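Local coordinates for protein colicin B (PDB 1RH1) that kills Escherichia coli and close relatives by forming a channel that depolarises the cytoplasmic membrane and dissipates cellular energy, at residues A[461-464]-A[465-469]; A[102-105]-A[106-110]; A[297-300]-A[301-304]; A[368-371]-A[372-376]. All blocks are in the same frame, centred on the assembly; numbering follows the deposited sequence.

Contact 1: A[461-464]-A[465-469]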
loop_
_atom_site.group_PDB
_atom_site.type_symbol
_atom_site.label_atom_id
_atom_site.label_comp_id
_atom_site.label_asym_id
_atom_site.label_seq_id
_atom_site.Cartn_x
_atom_site.Cartn_y
_atom_site.Cartn_z
ATOM N N LEU A 461 -6.602 11.401 22.434
ATOM C CA LEU A 461 -6.187 10.747 23.662
ATOM C C LEU A 461 -4.762 11.165 24.002
ATOM O O LEU A 461 -4.459 11.428 25.164
ATOM C CB LEU A 461 -6.167 9.244 23.537
ATOM C CG LEU A 461 -7.016 8.401 24.473
ATOM C CD1 LEU A 461 -6.525 6.992 24.292
ATOM C CD2 LEU A 461 -6.904 8.798 25.940
ATOM N N SER A 462 -3.875 11.249 23.002
ATOM C CA SER A 462 -2.498 11.616 23.228
ATOM C C SER A 462 -2.361 13.003 23.794
ATOM O O SER A 462 -1.920 13.100 24.928
ATOM C CB SER A 462 -1.755 11.517 21.953
ATOM O OG SER A 462 -1.669 10.123 21.734
ATOM N N LEU A 463 -2.769 14.072 23.101
ATOM C CA LEU A 463 -2.773 15.443 23.606
ATOM C C LEU A 463 -3.308 15.572 25.019
ATOM O O LEU A 463 -2.688 16.240 25.827
ATOM C CB LEU A 463 -3.602 16.268 22.663
ATOM C CG LEU A 463 -3.880 17.723 22.865
ATOM C CD1 LEU A 463 -2.624 18.549 22.890
ATOM C CD2 LEU A 463 -4.714 18.171 21.693
ATOM N N PHE A 464 -4.389 14.895 25.371
ATOM C CA PHE A 464 -4.938 14.972 26.697
ATOM C C PHE A 464 -4.047 14.313 27.711
ATOM O O PHE A 464 -3.804 14.846 28.796
ATOM C CB PHE A 464 -6.265 14.298 26.718
ATOM C CG PHE A 464 -6.952 14.380 28.063
ATOM C CD1 PHE A 464 -7.415 15.605 28.532
ATOM C CD2 PHE A 464 -7.125 13.227 28.814
ATOM C CE1 PHE A 464 -8.053 15.658 29.762
ATOM C CE2 PHE A 464 -7.768 13.296 30.046
ATOM C CZ PHE A 464 -8.232 14.512 30.519
ATOM N N SER A 465 -3.601 13.111 27.348
ATOM C CA SER A 465 -2.726 12.342 28.215
ATOM C C SER A 465 -1.359 12.985 28.318
ATOM O O SER A 465 -0.856 13.101 29.423
ATOM C CB SER A 465 -2.575 10.940 27.690
ATOM O OG SER A 465 -3.847 10.322 27.614
ATOM N N LEU A 466 -0.760 13.433 27.213
ATOM C CA LEU A 466 0.482 14.166 27.213
ATOM C C LEU A 466 0.379 15.448 28.015
ATOM O O LEU A 466 1.202 15.629 28.903
ATOM C CB LEU A 466 0.882 14.549 25.838
ATOM C CG LEU A 466 1.470 13.490 24.975
ATOM C CD1 LEU A 466 1.792 14.101 23.634
ATOM C CD2 LEU A 466 2.754 12.968 25.574
ATOM N N THR A 467 -0.597 16.343 27.779
ATOM C CA THR A 467 -0.749 17.577 28.551
ATOM C C THR A 467 -0.860 17.266 30.038
ATOM O O THR A 467 -0.199 17.955 30.818
ATOM C CB THR A 467 -2.016 18.369 28.124
ATOM O OG1 THR A 467 -1.902 18.656 26.737
ATOM C CG2 THR A 467 -2.162 19.676 28.879
ATOM N N LEU A 468 -1.628 16.240 30.459
ATOM C CA LEU A 468 -1.737 15.928 31.875
ATOM C C LEU A 468 -0.483 15.317 32.498
ATOM O O LEU A 468 -0.037 15.745 33.561
ATOM C CB LEU A 468 -2.892 14.970 32.129
ATOM C CG LEU A 468 -4.309 15.367 31.829
ATOM C CD1 LEU A 468 -5.232 14.476 32.630
ATOM C CD2 LEU A 468 -4.570 16.791 32.241
ATOM N N GLY A 469 0.111 14.325 31.827
ATOM C CA GLY A 469 1.263 13.580 32.301
ATOM C C GLY A 469 2.514 14.418 32.301
ATOM O O GLY A 469 3.145 14.576 33.339
#

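Contact 2: A[102-105]-A[106-110]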
loop_
_atom_site.group_PDB
_atom_site.type_symbol
_atom_site.label_atom_id
_atom_site.label_comp_id
_atom_site.label_asym_id
_atom_site.label_seq_id
_atom_site.Cartn_x
_atom_site.Cartn_y
_atom_site.Cartn_z
ATOM N N ALA A 102 17.625 -0.972 -18.352
ATOM C CA ALA A 102 16.719 -0.473 -17.332
ATOM C C ALA A 102 16.878 -1.235 -16.025
ATOM O O ALA A 102 16.652 -0.691 -14.948
ATOM C CB ALA A 102 15.290 -0.639 -17.776
ATOM N N ARG A 103 17.281 -2.508 -16.078
ATOM C CA ARG A 103 17.434 -3.325 -14.898
ATOM C C ARG A 103 18.655 -2.861 -14.158
ATOM O O ARG A 103 18.621 -2.758 -12.934
ATOM C CB ARG A 103 17.581 -4.740 -15.314
ATOM C CG ARG A 103 17.722 -5.727 -14.172
ATOM C CD ARG A 103 17.425 -7.153 -14.646
ATOM N NE ARG A 103 17.967 -7.447 -15.966
ATOM C CZ ARG A 103 17.214 -7.938 -16.966
ATOM N NH1 ARG A 103 15.900 -8.206 -16.844
ATOM N NH2 ARG A 103 17.814 -8.152 -18.135
ATOM N N THR A 104 19.715 -2.532 -14.907
ATOM C CA THR A 104 20.935 -2.024 -14.310
ATOM C C THR A 104 20.657 -0.749 -13.551
ATOM O O THR A 104 21.145 -0.641 -12.438
ATOM C CB THR A 104 21.959 -1.757 -15.366
ATOM O OG1 THR A 104 22.273 -2.999 -15.949
ATOM C CG2 THR A 104 23.208 -1.170 -14.810
ATOM N N VAL A 105 19.874 0.203 -14.068
ATOM C CA VAL A 105 19.522 1.405 -13.325
ATOM C C VAL A 105 18.638 1.058 -12.137
ATOM O O VAL A 105 18.806 1.647 -11.067
ATOM C CB VAL A 105 18.814 2.380 -14.267
ATOM C CG1 VAL A 105 18.290 3.605 -13.555
ATOM C CG2 VAL A 105 19.831 2.813 -15.303
ATOM N N LEU A 106 17.727 0.075 -12.267
ATOM C CA LEU A 106 16.868 -0.307 -11.159
ATOM C C LEU A 106 17.712 -0.870 -10.046
ATOM O O LEU A 106 17.607 -0.336 -8.953
ATOM C CB LEU A 106 15.895 -1.367 -11.522
ATOM C CG LEU A 106 14.487 -1.259 -11.032
ATOM C CD1 LEU A 106 13.987 -2.661 -10.973
ATOM C CD2 LEU A 106 14.343 -0.682 -9.661
ATOM N N GLU A 107 18.579 -1.867 -10.307
ATOM C CA GLU A 107 19.459 -2.480 -9.308
ATOM C C GLU A 107 20.337 -1.464 -8.582
ATOM O O GLU A 107 20.309 -1.373 -7.356
ATOM C CB GLU A 107 20.346 -3.512 -9.973
ATOM C CG GLU A 107 19.639 -4.769 -10.488
ATOM C CD GLU A 107 20.513 -5.802 -11.227
ATOM O OE1 GLU A 107 20.001 -6.885 -11.534
ATOM O OE2 GLU A 107 21.691 -5.544 -11.517
ATOM N N ASN A 108 21.087 -0.660 -9.347
ATOM C CA ASN A 108 21.860 0.450 -8.820
ATOM C C ASN A 108 21.020 1.375 -7.959
ATOM O O ASN A 108 21.398 1.633 -6.823
ATOM C CB ASN A 108 22.454 1.303 -9.921
ATOM C CG ASN A 108 23.641 0.712 -10.660
ATOM O OD1 ASN A 108 24.432 1.443 -11.244
ATOM N ND2 ASN A 108 23.842 -0.596 -10.692
ATOM N N GLY A 109 19.865 1.859 -8.395
ATOM C CA GLY A 109 19.110 2.779 -7.567
ATOM C C GLY A 109 18.574 2.161 -6.288
ATOM O O GLY A 109 18.317 2.865 -5.303
ATOM N N LEU A 110 18.415 0.837 -6.311
ATOM C CA LEU A 110 17.850 0.119 -5.190
ATOM C C LEU A 110 18.802 -0.023 -4.035
ATOM O O LEU A 110 18.400 -0.364 -2.931
ATOM C CB LEU A 110 17.404 -1.261 -5.630
ATOM C CG LEU A 110 16.156 -1.412 -6.459
ATOM C CD1 LEU A 110 16.110 -2.808 -7.006
ATOM C CD2 LEU A 110 14.946 -1.086 -5.627
#

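Contact 3: A[297-300]-A[301-304]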
loop_
_atom_site.group_PDB
_atom_site.type_symbol
_atom_site.label_atom_id
_atom_site.label_comp_id
_atom_site.label_asym_id
_atom_site.label_seq_id
_atom_site.Cartn_x
_atom_site.Cartn_y
_atom_site.Cartn_z
ATOM N N ARG A 297 -6.351 8.274 -16.869
ATOM C CA ARG A 297 -5.461 7.480 -16.037
ATOM C C ARG A 297 -4.485 8.347 -15.271
ATOM O O ARG A 297 -4.120 7.979 -14.155
ATOM C CB ARG A 297 -4.650 6.473 -16.862
ATOM C CG ARG A 297 -3.893 5.505 -15.951
ATOM C CD ARG A 297 -3.258 4.379 -16.726
ATOM N NE ARG A 297 -2.597 3.425 -15.844
ATOM C CZ ARG A 297 -1.923 2.381 -16.333
ATOM N NH1 ARG A 297 -1.809 2.146 -17.645
ATOM N NH2 ARG A 297 -1.360 1.545 -15.479
ATOM N N GLN A 298 -4.069 9.496 -15.815
ATOM C CA GLN A 298 -3.167 10.345 -15.071
ATOM C C GLN A 298 -3.831 10.986 -13.868
ATOM O O GLN A 298 -3.147 11.211 -12.877
ATOM C CB GLN A 298 -2.603 11.439 -15.940
ATOM C CG GLN A 298 -1.373 12.036 -15.283
ATOM C CD GLN A 298 -0.342 10.991 -14.868
ATOM O OE1 GLN A 298 0.492 10.532 -15.656
ATOM N NE2 GLN A 298 -0.406 10.594 -13.599
ATOM N N GLU A 299 -5.148 11.259 -13.900
ATOM C CA GLU A 299 -5.810 11.805 -12.726
ATOM C C GLU A 299 -6.101 10.696 -11.747
ATOM O O GLU A 299 -6.030 10.913 -10.540
ATOM C CB GLU A 299 -7.109 12.515 -13.103
ATOM C CG GLU A 299 -6.882 13.694 -14.071
ATOM C CD GLU A 299 -5.648 14.605 -13.845
ATOM O OE1 GLU A 299 -5.438 15.106 -12.721
ATOM O OE2 GLU A 299 -4.895 14.809 -14.816
ATOM N N ALA A 300 -6.362 9.488 -12.269
ATOM C CA ALA A 300 -6.553 8.307 -11.440
ATOM C C ALA A 300 -5.282 8.033 -10.631
ATOM O O ALA A 300 -5.331 7.653 -9.456
ATOM C CB ALA A 300 -6.856 7.110 -12.328
ATOM N N GLU A 301 -4.156 8.309 -11.311
ATOM C CA GLU A 301 -2.826 8.217 -10.762
ATOM C C GLU A 301 -2.550 9.241 -9.694
ATOM O O GLU A 301 -2.221 8.888 -8.558
ATOM C CB GLU A 301 -1.783 8.415 -11.819
ATOM C CG GLU A 301 -1.472 7.165 -12.588
ATOM C CD GLU A 301 -0.726 6.089 -11.822
ATOM O OE1 GLU A 301 -0.370 5.098 -12.459
ATOM O OE2 GLU A 301 -0.481 6.231 -10.618
ATOM N N ASN A 302 -2.714 10.509 -10.119
ATOM C CA ASN A 302 -2.530 11.679 -9.294
ATOM C C ASN A 302 -3.382 11.565 -8.064
ATOM O O ASN A 302 -2.888 11.835 -6.977
ATOM C CB ASN A 302 -2.927 12.915 -10.035
ATOM C CG ASN A 302 -1.921 13.365 -11.090
ATOM O OD1 ASN A 302 -0.872 12.749 -11.312
ATOM N ND2 ASN A 302 -2.237 14.467 -11.782
ATOM N N ASN A 303 -4.626 11.108 -8.191
ATOM C CA ASN A 303 -5.474 10.922 -7.032
ATOM C C ASN A 303 -5.064 9.772 -6.141
ATOM O O ASN A 303 -5.111 9.957 -4.933
ATOM C CB ASN A 303 -6.909 10.688 -7.443
ATOM C CG ASN A 303 -7.660 11.920 -7.926
ATOM O OD1 ASN A 303 -8.806 11.747 -8.328
ATOM N ND2 ASN A 303 -7.127 13.156 -7.920
ATOM N N ALA A 304 -4.671 8.598 -6.673
ATOM C CA ALA A 304 -4.227 7.453 -5.874
ATOM C C ALA A 304 -2.944 7.740 -5.097
ATOM O O ALA A 304 -2.742 7.238 -3.986
ATOM C CB ALA A 304 -3.957 6.286 -6.763
#

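Contact 4: A[368-371]-A[372-376]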
loop_
_atom_site.group_PDB
_atom_site.type_symbol
_atom_site.label_atom_id
_atom_site.label_comp_id
_atom_site.label_asym_id
_atom_site.label_seq_id
_atom_site.Cartn_x
_atom_site.Cartn_y
_atom_site.Cartn_z
ATOM N N ASP A 368 -20.243 8.000 29.412
ATOM C CA ASP A 368 -19.571 6.850 30.020
ATOM C C ASP A 368 -18.351 7.226 30.821
ATOM O O ASP A 368 -18.152 6.686 31.900
ATOM C CB ASP A 368 -19.121 5.863 28.977
ATOM C CG ASP A 368 -20.215 5.041 28.299
ATOM O OD1 ASP A 368 -19.873 4.129 27.546
ATOM O OD2 ASP A 368 -21.404 5.290 28.500
ATOM N N ALA A 369 -17.512 8.131 30.288
ATOM C CA ALA A 369 -16.320 8.658 30.968
ATOM C C ALA A 369 -16.697 9.434 32.209
ATOM O O ALA A 369 -16.131 9.202 33.272
ATOM C CB ALA A 369 -15.505 9.641 30.117
ATOM N N MET A 370 -17.678 10.331 32.103
ATOM C CA MET A 370 -18.128 11.085 33.257
ATOM C C MET A 370 -18.841 10.220 34.262
ATOM O O MET A 370 -18.970 10.629 35.402
ATOM C CB MET A 370 -19.052 12.207 32.840
ATOM C CG MET A 370 -18.284 13.402 32.297
ATOM S SD MET A 370 -17.201 14.194 33.490
ATOM C CE MET A 370 -18.408 14.585 34.711
ATOM N N SER A 371 -19.318 9.034 33.927
ATOM C CA SER A 371 -19.841 8.218 35.001
ATOM C C SER A 371 -18.644 7.609 35.747
ATOM O O SER A 371 -18.683 7.436 36.973
ATOM C CB SER A 371 -20.773 7.129 34.432
ATOM O OG SER A 371 -20.193 6.186 33.533
ATOM N N SER A 372 -17.545 7.341 35.018
ATOM C CA SER A 372 -16.361 6.773 35.627
ATOM C C SER A 372 -15.682 7.756 36.525
ATOM O O SER A 372 -15.491 7.430 37.693
ATOM C CB SER A 372 -15.338 6.340 34.624
ATOM O OG SER A 372 -15.683 5.041 34.202
ATOM N N ILE A 373 -15.363 8.973 36.065
ATOM C CA ILE A 373 -14.638 9.849 36.971
ATOM C C ILE A 373 -15.540 10.289 38.117
ATOM O O ILE A 373 -14.994 10.607 39.161
ATOM C CB ILE A 373 -14.023 11.111 36.245
ATOM C CG1 ILE A 373 -15.038 12.111 35.956
ATOM C CG2 ILE A 373 -13.413 10.751 34.924
ATOM C CD1 ILE A 373 -14.690 13.251 36.915
ATOM N N ASN A 374 -16.877 10.274 37.995
ATOM C CA ASN A 374 -17.764 10.588 39.108
ATOM C C ASN A 374 -17.695 9.547 40.215
ATOM O O ASN A 374 -17.969 9.836 41.387
ATOM C CB ASN A 374 -19.215 10.646 38.704
ATOM C CG ASN A 374 -19.641 11.889 37.957
ATOM O OD1 ASN A 374 -20.584 11.808 37.170
ATOM N ND2 ASN A 374 -19.023 13.052 38.146
ATOM N N LYS A 375 -17.360 8.324 39.774
ATOM C CA LYS A 375 -17.174 7.160 40.625
ATOM C C LYS A 375 -15.865 7.300 41.401
ATOM O O LYS A 375 -15.771 6.918 42.570
ATOM C CB LYS A 375 -17.159 5.927 39.720
ATOM C CG LYS A 375 -16.865 4.586 40.373
ATOM C CD LYS A 375 -16.518 3.493 39.355
ATOM C CE LYS A 375 -17.583 3.159 38.307
ATOM N NZ LYS A 375 -17.391 1.813 37.776
ATOM N N LEU A 376 -14.844 7.868 40.748
ATOM C CA LEU A 376 -13.540 8.026 41.351
ATOM C C LEU A 376 -13.570 9.098 42.408
ATOM O O LEU A 376 -13.162 8.896 43.548
ATOM C CB LEU A 376 -12.544 8.389 40.284
ATOM C CG LEU A 376 -11.187 8.823 40.741
ATOM C CD1 LEU A 376 -10.494 7.726 41.515
ATOM C CD2 LEU A 376 -10.410 9.213 39.519
#

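Contact 1: A[461-464]-A[465-469]
Leu-461 meets Ser-465 one helical turn on, and its carbonyl oxygen is gripped twice by that residue. The backbone N of Ser-465 reaches Leu-461 O at 2.9 Å, and Ser-465 OG reaches the same Leu-461 O at 2.8 Å from the opposite face of the carbonyl plane. The serine can do this because its OG lies beside its own backbone N (chi1 -59°), which turns the hydroxyl back along the helix. Leu-461 CD2 also lies near that hydroxyl, and the leucine side chain packs on Phe-358 and Ile-363. At Ser-462 the carbonyl receives Leu-466 N, while the side chain turns to helix 291-340, where OG has weak bonds that include Thr-325. Leu-463 repeats the double grip: Thr-467 OG1 lies 2.7 Å from Leu-463 O, and Thr-467 N approaches from the other side of the carbonyl plane. The Leu-463 and Thr-467 side chains run side by side in the same direction. Phe-464 carries the main apolar contact. Leu-468 CD1 sits over one face of its ring, 4.1 Å from the centroid, in a CH-pi contact whose closest pair is Phe-464 CZ and Leu-468 CD1 at 3.7 Å. Ile-427 and the residues Leu-443, Val-447 and Trp-450 pack around this ring. The hydroxyls of Ser-465 and Thr-467 are thus satisfied by backbone carbonyls within an entirely buried turn, as suits a predicted transmembrane segment: helix 457-472 is a hydrophobic core helix of the colicin pore-forming domain, wrapped by other helices of the bundle.

Contact 2: A[102-105]-A[106-110]
Arg-103 and Glu-107 lie side by side and point the same way, but they meet along the arginine's aliphatic part and not through their charges. Glu-107 OE1 is 3.7 Å from Arg-103 CG, whereas Arg-103 NE stays 4.9 Å from Glu-107 OE1. The bend of the arginine at chi3 (40°) carries the guanidinium away from the carboxylate, and the two planes are turned 48° apart. Any attraction between the pair is therefore probably modest. Beneath them, Glu-107 N makes a 2.8 Å bond to Arg-103 O, and Glu-107 CG rests against the same oxygen. This is the exposed flank of an amphipathic helix, 99-110, laid on an antiparallel sheet. On its inner flank, Ala-102 packs on Phe-125 and Ile-184, while Leu-106 reaches Ala-121, Tyr-169 and Tyr-254. Asn-108 folds back over the preceding turn, its CG beside its own backbone N (chi1 -74°), which brings the amide carbon within 3.3 Å of Thr-104 O. That carbonyl takes its bond from Asn-108 N at 3.1 Å; the amide ND2 is badly angled for one. Thr-104 CG2 faces the asparagine amide, while Thr-104 OG1 bonds back to Ser-100 O.

Contact 3: A[297-300]-A[301-304]
A trans first torsion (chi1 -163°) and a bend at chi2 (52°) curl the side chain of Gln-298 forward along the helix and set its amide beside the next turn. There Gln-298 NE2 lies 3.1 Å from Glu-301 CB and makes a weak bond, 3.2 Å long, to Asn-302 OD1. Asn-302 bridges two residues of the preceding turn, since its ND2 gives a second weak bond to Glu-299 OE1 at 3.4 Å. The Glu-299 carboxylate stands almost perpendicular to that amide, at 89°. The backbone bond from Asn-302 N to Gln-298 O underlies the first of these links. On the buried flank, Glu-301 CG stands beside its own backbone N and comes 3.2 Å from Arg-297 O; the bend at chi2 then turns the carboxylate. Glu-301 OE1 remains 4.4 Å from Arg-297 NE and well out of the guanidinium plane, so no N-H is aimed at it. Both charged ends are held by other parts of the fold. A salt bridge from Arg-297 to Asp-173 and hydrogen bonds from Arg-297 to Thr-260 O, Gln-298 OE1 to Gly-178 N and Glu-301 to Tyr-259 N thus tie this part of helix 291-340 to neighbouring strands and loops, beside Val-20 and Trp-22 of the TonB box, while the bonds from Asn-302 to Gln-298 and Glu-299 are weak.

Contact 4: A[368-371]-A[372-376]
Met-370 touches Ile-373 across one turn, its sulfur SD lying 3.9 Å from Ile-373 CG1. Bends at chi2 and chi3 fold the methionine forward along the helix, which is how a side chain that leaves the backbone pointing away from the later turn still meets it. The methyl CE ends near the amide of Asn-374, whose orientation is doubtful. Ile-373 offers CG1 to the sulfur because this branch stands between its own backbone N and carbonyl carbon (chi1 76°), while Ile-373 CG2 comes 3.5 Å from Ala-369 O. Below this apolar pair, Ile-373 N bonds to Ala-369 O at 2.9 Å in a regular helical link. The next two backbone bonds, Asn-374 N to Met-370 O and Lys-375 N to Ser-371 O, are weak. These residues end helix 366-376, one of the helices of the alpha-helical pore-forming domain; Ala-369, Ser-372 and Ile-373 pack on Ala-495 of helix 479-495, and Met-370 and Ile-373 also meet Met-444 of helix 441-452. At the earlier end, Asp-368 O accepts two bonds from one face of its plane, from Ser-372 N at 3.2 Å and from Ser-371 OG at 2.7 Å. Further out, Ser-372 OG bonds to Asp-499, which also forms a salt bridge with Lys-375 NZ, and Asp-503 supplies that ammonium with a second carboxylate. Lys-375 O receives Asn-506 ND2, and Leu-376 packs on Val-502, Asn-506 and Ile-510, all three on helix 500-510.

Along the chain the order is contact 2, contact 3, contact 4, contact 1, each within a single helix. Contacts 2 and 3 belong to the N-terminal, strand-rich part, their centres about 25 Å apart: the first on short helix 99-110, the second near the start of helix 291-340. Both of those helices touch strand 169-176. Helix 291-340 then runs on to the pore-forming domain, where it packs against helix 457-472 of contact 1, so this one long helix physically joins the two parts. Contacts 1 and 4 share that domain, with centres about 18 Å apart, and both touch helix 441-452. Contacts 2 and 4, about 60 Å apart between centres, lie on opposite sides of the chain's centre, reflecting the elongated molecule.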